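Long-range contacts in putative aldehyde dehydrogenase (Burkholderia cenocepacia, PDB 4YWE), which probably oxidises aldehydes to carboxylic acids with NAD or NADP as electron acceptor: residues P30-P34 / R98-K102; I154-P160 / V180-A186. Numbering follows the deposited sequence.

Interaction 1: residues P30-P34 / R98-K102; sequences PVVDP and RDTGK. With CA (calcium ion), chain K.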
loop_
_atom_site.group_PDB
_atom_site.type_symbol
_atom_site.label_atom_id
_atom_site.label_comp_id
_atom_site.label_asym_id
_atom_site.label_seq_id
_atom_site.Cartn_x
_atom_site.Cartn_y
_atom_site.Cartn_z
ATOM N N PRO A 30 16.555 -27.124 36.112
ATOM C CA PRO A 30 16.976 -26.069 37.041
ATOM C C PRO A 30 17.074 -24.685 36.396
ATOM O O PRO A 30 17.578 -24.556 35.280
ATOM C CB PRO A 30 18.360 -26.541 37.506
ATOM C CG PRO A 30 18.381 -28.009 37.230
ATOM C CD PRO A 30 17.569 -28.185 35.989
ATOM N N VAL A 31 16.594 -23.665 37.103
ATOM C CA VAL A 31 16.728 -22.281 36.664
ATOM C C VAL A 31 17.868 -21.626 37.438
ATOM O O VAL A 31 17.853 -21.597 38.668
ATOM C CB VAL A 31 15.418 -21.500 36.852
ATOM C CG1 VAL A 31 15.590 -20.060 36.396
ATOM C CG2 VAL A 31 14.288 -22.175 36.093
ATOM N N VAL A 32 18.850 -21.097 36.717
ATOM C CA VAL A 32 20.077 -20.620 37.345
ATOM C C VAL A 32 20.255 -19.110 37.206
ATOM O O VAL A 32 20.132 -18.558 36.115
ATOM C CB VAL A 32 21.299 -21.356 36.762
ATOM C CG1 VAL A 32 22.592 -20.770 37.309
ATOM C CG2 VAL A 32 21.210 -22.844 37.059
ATOM N N ASP A 33 20.544 -18.449 38.325
ATOM C CA ASP A 33 20.903 -17.036 38.320
ATOM C C ASP A 33 22.377 -16.911 37.954
ATOM O O ASP A 33 23.245 -17.287 38.737
ATOM C CB ASP A 33 20.626 -16.399 39.687
ATOM C CG ASP A 33 20.831 -14.887 39.693
ATOM O OD1 ASP A 33 21.382 -14.338 38.717
ATOM O OD2 ASP A 33 20.443 -14.245 40.692
ATOM N N PRO A 34 22.665 -16.374 36.760
ATOM C CA PRO A 34 24.044 -16.294 36.265
ATOM C C PRO A 34 24.911 -15.292 37.028
ATOM O O PRO A 34 26.123 -15.254 36.820
ATOM C CB PRO A 34 23.865 -15.858 34.810
ATOM C CG PRO A 34 22.578 -15.120 34.799
ATOM C CD PRO A 34 21.700 -15.801 35.805
ATOM N N ARG A 98 17.107 -11.379 36.795
ATOM C CA ARG A 98 17.566 -12.474 37.643
ATOM C C ARG A 98 17.839 -13.730 36.820
ATOM O O ARG A 98 18.702 -14.539 37.164
ATOM C CB ARG A 98 16.527 -12.768 38.728
ATOM C CG ARG A 98 16.958 -13.787 39.768
ATOM C CD ARG A 98 15.872 -13.971 40.819
ATOM N NE ARG A 98 16.286 -14.868 41.893
ATOM C CZ ARG A 98 15.479 -15.294 42.860
ATOM N NH1 ARG A 98 14.211 -14.908 42.885
ATOM N NH2 ARG A 98 15.941 -16.109 43.798
ATOM N N ASP A 99 17.101 -13.875 35.725
ATOM C CA ASP A 99 17.133 -15.088 34.921
ATOM C C ASP A 99 18.144 -14.993 33.777
ATOM O O ASP A 99 18.803 -15.975 33.438
ATOM C CB ASP A 99 15.732 -15.379 34.371
ATOM C CG ASP A 99 15.577 -16.803 33.877
ATOM O OD1 ASP A 99 16.479 -17.627 34.131
ATOM O OD2 ASP A 99 14.540 -17.100 33.247
ATOM N N THR A 100 18.268 -13.807 33.191
ATOM C CA THR A 100 19.164 -13.606 32.056
ATOM C C THR A 100 20.515 -13.051 32.490
ATOM O O THR A 100 21.534 -13.307 31.848
ATOM C CB THR A 100 18.556 -12.650 31.018
ATOM O OG1 THR A 100 18.512 -11.325 31.561
ATOM C CG2 THR A 100 17.152 -13.094 30.643
ATOM N N GLY A 101 20.516 -12.279 33.573
ATOM C CA GLY A 101 21.743 -11.723 34.112
ATOM C C GLY A 101 21.997 -10.268 33.764
ATOM O O GLY A 101 22.935 -9.657 34.279
ATOM N N LYS A 102 21.163 -9.709 32.893
ATOM C CA LYS A 102 21.334 -8.329 32.455
ATOM C C LYS A 102 21.052 -7.350 33.594
ATOM O O LYS A 102 20.278 -7.656 34.503
ATOM C CB LYS A 102 20.425 -8.030 31.257
ATOM C CG LYS A 102 18.936 -8.114 31.549
ATOM C CD LYS A 102 18.124 -7.942 30.273
ATOM C CE LYS A 102 18.438 -9.042 29.274
ATOM N NZ LYS A 102 17.792 -8.812 27.953
HETATM CA CA CA K . 18.818 -18.388 34.027
HETATM O O HOH W 1 18.792 -20.924 33.812
HETATM O O HOH W 2 18.967 -16.085 42.626
HETATM O O HOH W 3 21.142 -18.445 33.325
#
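A calcium ion, not a direct hydrogen bond, ties these two segments together: none forms between strand 28-33 and the end of helix 89-100. The metal takes Val32 O at 2.5 Å from the strand, and from the helix both Asp99 O and Asp99 OD1, each also at 2.5 Å. Asp185 O and waters 1 and 3 complete six ligands; water 1 also accepts a hydrogen bond from Val32 N, 2.9 Å away. Asp99 starts out away from the strand, but its t rotamer brings the carboxylate back to the ion, with OD1 3.4 Å from Val31 CG1, while OD2 accepts from the backbone nitrogens of Cys187 and Leu188. On the outer side Asp33 and Arg98 are too far apart for a salt bridge, Asp33 OD2 lying 4.4 Å from Arg98 NE, and water 2 bridges these same two atoms at 3.1 and 3.0 Å. Asp33 OD1 is hydrogen-bonded to Ser35 N. Pro34 closes the contact, its CD 3.5 Å from Arg98 O and its CG 3.6 Å from Gly101 CA. Gly101 leaves the helix with positive phi, and a CB here would collide with Pro34 CG. Backbone carbonyls from separate segments, joined by one aspartate carboxylate, make this an intrasubunit cation site of the kind seen in many aldehyde dehydrogenases.

Interaction 2: residues I154-P160 / V180-A186; sequences IVPWNYP and VKPAEDA. With CA (calcium ion), chain K.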
loop_
_atom_site.group_PDB
_atom_site.type_symbol
_atom_site.label_atom_id
_atom_site.label_comp_id
_atom_site.label_asym_id
_atom_site.label_seq_id
_atom_site.Cartn_x
_atom_site.Cartn_y
_atom_site.Cartn_z
ATOM N N ILE A 154 10.036 -20.192 18.581
ATOM C CA ILE A 154 11.250 -20.548 19.301
ATOM C C ILE A 154 11.915 -19.273 19.803
ATOM O O ILE A 154 12.412 -18.470 19.015
ATOM C CB ILE A 154 12.211 -21.368 18.425
ATOM C CG1 ILE A 154 11.480 -22.549 17.785
ATOM C CG2 ILE A 154 13.400 -21.849 19.247
ATOM C CD1 ILE A 154 10.922 -23.536 18.783
ATOM N N VAL A 155 11.913 -19.090 21.118
ATOM C CA VAL A 155 12.422 -17.867 21.724
ATOM C C VAL A 155 13.706 -18.150 22.498
ATOM O O VAL A 155 13.750 -19.069 23.314
ATOM C CB VAL A 155 11.358 -17.225 22.632
ATOM C CG1 VAL A 155 11.871 -15.923 23.229
ATOM C CG2 VAL A 155 10.074 -16.988 21.848
ATOM N N PRO A 156 14.760 -17.364 22.233
ATOM C CA PRO A 156 16.052 -17.556 22.898
ATOM C C PRO A 156 16.139 -16.893 24.273
ATOM O O PRO A 156 15.166 -16.307 24.747
ATOM C CB PRO A 156 17.039 -16.916 21.920
ATOM C CG PRO A 156 16.252 -15.851 21.256
ATOM C CD PRO A 156 14.827 -16.338 21.179
ATOM N N TRP A 157 17.310 -16.992 24.896
ATOM C CA TRP A 157 17.499 -16.582 26.284
ATOM C C TRP A 157 17.998 -15.147 26.449
ATOM O O TRP A 157 17.942 -14.596 27.546
ATOM C CB TRP A 157 18.479 -17.537 26.975
ATOM C CG TRP A 157 19.694 -17.838 26.144
ATOM C CD1 TRP A 157 19.909 -18.949 25.382
ATOM C CD2 TRP A 157 20.851 -17.009 25.977
ATOM N NE1 TRP A 157 21.128 -18.868 24.757
ATOM C CE2 TRP A 157 21.729 -17.684 25.105
ATOM C CE3 TRP A 157 21.237 -15.764 26.484
ATOM C CZ2 TRP A 157 22.962 -17.158 24.728
ATOM C CZ3 TRP A 157 22.459 -15.240 26.105
ATOM C CH2 TRP A 157 23.308 -15.937 25.237
ATOM N N ASN A 158 18.488 -14.544 25.369
ATOM C CA ASN A 158 19.144 -13.242 25.469
ATOM C C ASN A 158 18.152 -12.087 25.594
ATOM O O ASN A 158 18.413 -11.117 26.305
ATOM C CB ASN A 158 20.074 -13.019 24.271
ATOM C CG ASN A 158 19.350 -13.089 22.943
ATOM O OD1 ASN A 158 18.292 -13.708 22.828
ATOM N ND2 ASN A 158 19.924 -12.455 21.926
ATOM N N TYR A 159 17.023 -12.186 24.903
ATOM C CA TYR A 159 15.940 -11.219 25.070
ATOM C C TYR A 159 14.591 -11.929 25.098
ATOM O O TYR A 159 13.829 -11.841 24.136
ATOM C CB TYR A 159 15.951 -10.176 23.947
ATOM C CG TYR A 159 17.176 -9.290 23.915
ATOM C CD1 TYR A 159 17.235 -8.122 24.665
ATOM C CD2 TYR A 159 18.269 -9.615 23.123
ATOM C CE1 TYR A 159 18.354 -7.306 24.632
ATOM C CE2 TYR A 159 19.390 -8.808 23.084
ATOM C CZ TYR A 159 19.428 -7.656 23.840
ATOM O OH TYR A 159 20.546 -6.854 23.800
ATOM N N PRO A 160 14.294 -12.642 26.198
ATOM C CA PRO A 160 13.045 -13.402 26.320
ATOM C C PRO A 160 11.793 -12.568 26.060
ATOM O O PRO A 160 10.987 -12.945 25.215
ATOM C CB PRO A 160 13.079 -13.891 27.770
ATOM C CG PRO A 160 14.528 -13.987 28.089
ATOM C CD PRO A 160 15.159 -12.823 27.379
ATOM N N VAL A 180 4.533 -21.703 22.085
ATOM C CA VAL A 180 5.839 -21.116 22.360
ATOM C C VAL A 180 6.767 -22.075 23.098
ATOM O O VAL A 180 6.405 -22.642 24.129
ATOM C CB VAL A 180 5.687 -19.810 23.162
ATOM C CG1 VAL A 180 7.047 -19.173 23.410
ATOM C CG2 VAL A 180 4.758 -18.846 22.439
ATOM N N LYS A 181 7.972 -22.244 22.561
ATOM C CA LYS A 181 9.021 -23.001 23.229
ATOM C C LYS A 181 10.171 -22.060 23.572
ATOM O O LYS A 181 11.103 -21.902 22.784
ATOM C CB LYS A 181 9.513 -24.152 22.346
ATOM C CG LYS A 181 9.874 -25.428 23.102
ATOM C CD LYS A 181 11.007 -25.215 24.099
ATOM C CE LYS A 181 12.309 -24.852 23.403
ATOM N NZ LYS A 181 13.428 -24.692 24.376
ATOM N N PRO A 182 10.105 -21.425 24.751
ATOM C CA PRO A 182 11.145 -20.480 25.167
ATOM C C PRO A 182 12.432 -21.187 25.592
ATOM O O PRO A 182 12.444 -22.411 25.731
ATOM C CB PRO A 182 10.496 -19.751 26.343
ATOM C CG PRO A 182 9.564 -20.758 26.925
ATOM C CD PRO A 182 9.042 -21.561 25.764
ATOM N N ALA A 183 13.497 -20.418 25.793
ATOM C CA ALA A 183 14.820 -20.978 26.059
ATOM C C ALA A 183 14.948 -21.536 27.471
ATOM O O ALA A 183 14.444 -20.951 28.428
ATOM C CB ALA A 183 15.889 -19.927 25.819
ATOM N N GLU A 184 15.642 -22.662 27.592
ATOM C CA GLU A 184 15.824 -23.326 28.878
ATOM C C GLU A 184 16.748 -22.539 29.805
ATOM O O GLU A 184 16.728 -22.731 31.021
ATOM C CB GLU A 184 16.374 -24.742 28.677
ATOM C CG GLU A 184 17.656 -24.817 27.854
ATOM C CD GLU A 184 17.394 -24.949 26.362
ATOM O OE1 GLU A 184 16.512 -24.235 25.840
ATOM O OE2 GLU A 184 18.071 -25.773 25.710
ATOM N N ASP A 185 17.553 -21.653 29.230
ATOM C CA ASP A 185 18.501 -20.871 30.017
ATOM C C ASP A 185 17.855 -19.622 30.612
ATOM O O ASP A 185 18.360 -19.067 31.585
ATOM C CB ASP A 185 19.711 -20.492 29.161
ATOM C CG ASP A 185 20.656 -21.660 28.944
ATOM O OD1 ASP A 185 21.114 -22.245 29.947
ATOM O OD2 ASP A 185 20.930 -21.999 27.774
ATOM N N ALA A 186 16.741 -19.190 30.025
ATOM C CA ALA A 186 15.984 -18.048 30.540
ATOM C C ALA A 186 14.597 -17.976 29.905
ATOM O O ALA A 186 14.471 -17.735 28.704
ATOM C CB ALA A 186 16.742 -16.746 30.299
HETATM CA CA CA K . 18.818 -18.388 34.027
HETATM O O HOH W 4 13.173 -17.681 26.412
HETATM O O HOH W 3 21.142 -18.445 33.325
HETATM O O HOH W 1 18.792 -20.924 33.812
#
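The two strand ends run parallel, with Ile154 opposite Lys181 (CA to CA 5.1 Å) and a weak hydrogen bond from Val155 N to Lys181 O at 3.4 Å. Further along, water 4 joins the two backbones: it accepts from Ala183 N at 2.8 Å and lies 2.9 Å from Pro156 O and 2.6 Å from Ala186 O. Among the side chains, Val155 CG2 meets Val180 CG1 at 4.0 Å. Trp157 CB packs on Ala183 CB and Ala186 CB at 3.7 and 3.8 Å, and Pro160 CG reaches Ala186 CB at 4.2 Å. Lys181 NZ donates to Pro182 O at 2.8 Å and forms a salt bridge with Glu184 OE1 at 3.4 Å. The turn that follows carries Asp185 O, 2.6 Å from the calcium. Helix 160-174 links the strands, so these are the C-terminal ends of the two parallel strands of a beta-alpha-beta crossover in the Rossmann-type, probably cofactor-binding, domain of aldehyde dehydrogenases.

In the fold
Both segments of interaction 1 precede those of interaction 2 in the chain, yet their centres lie only 12 Å apart and they meet at one calcium ion. Residues 30-34 and 98-102 bring the small antiparallel sheet and helix 89-100 to the ion; residues 180-186 approach from the end of the parallel strands 139-155 and 177-182. Waters 1 and 3 are ligands of that shared ion. A second tie needs no metal: Lys102 NZ probably hydrogen-bonds to Asn158 O at 2.9 Å. Ala186 and Pro160 also pack against helix 89-100. Strand 28-33 and helix 89-100 are thereby fastened to the strand ends of the Rossmann-type sheet, interaction 2 lying deeper, nearer the chain centre.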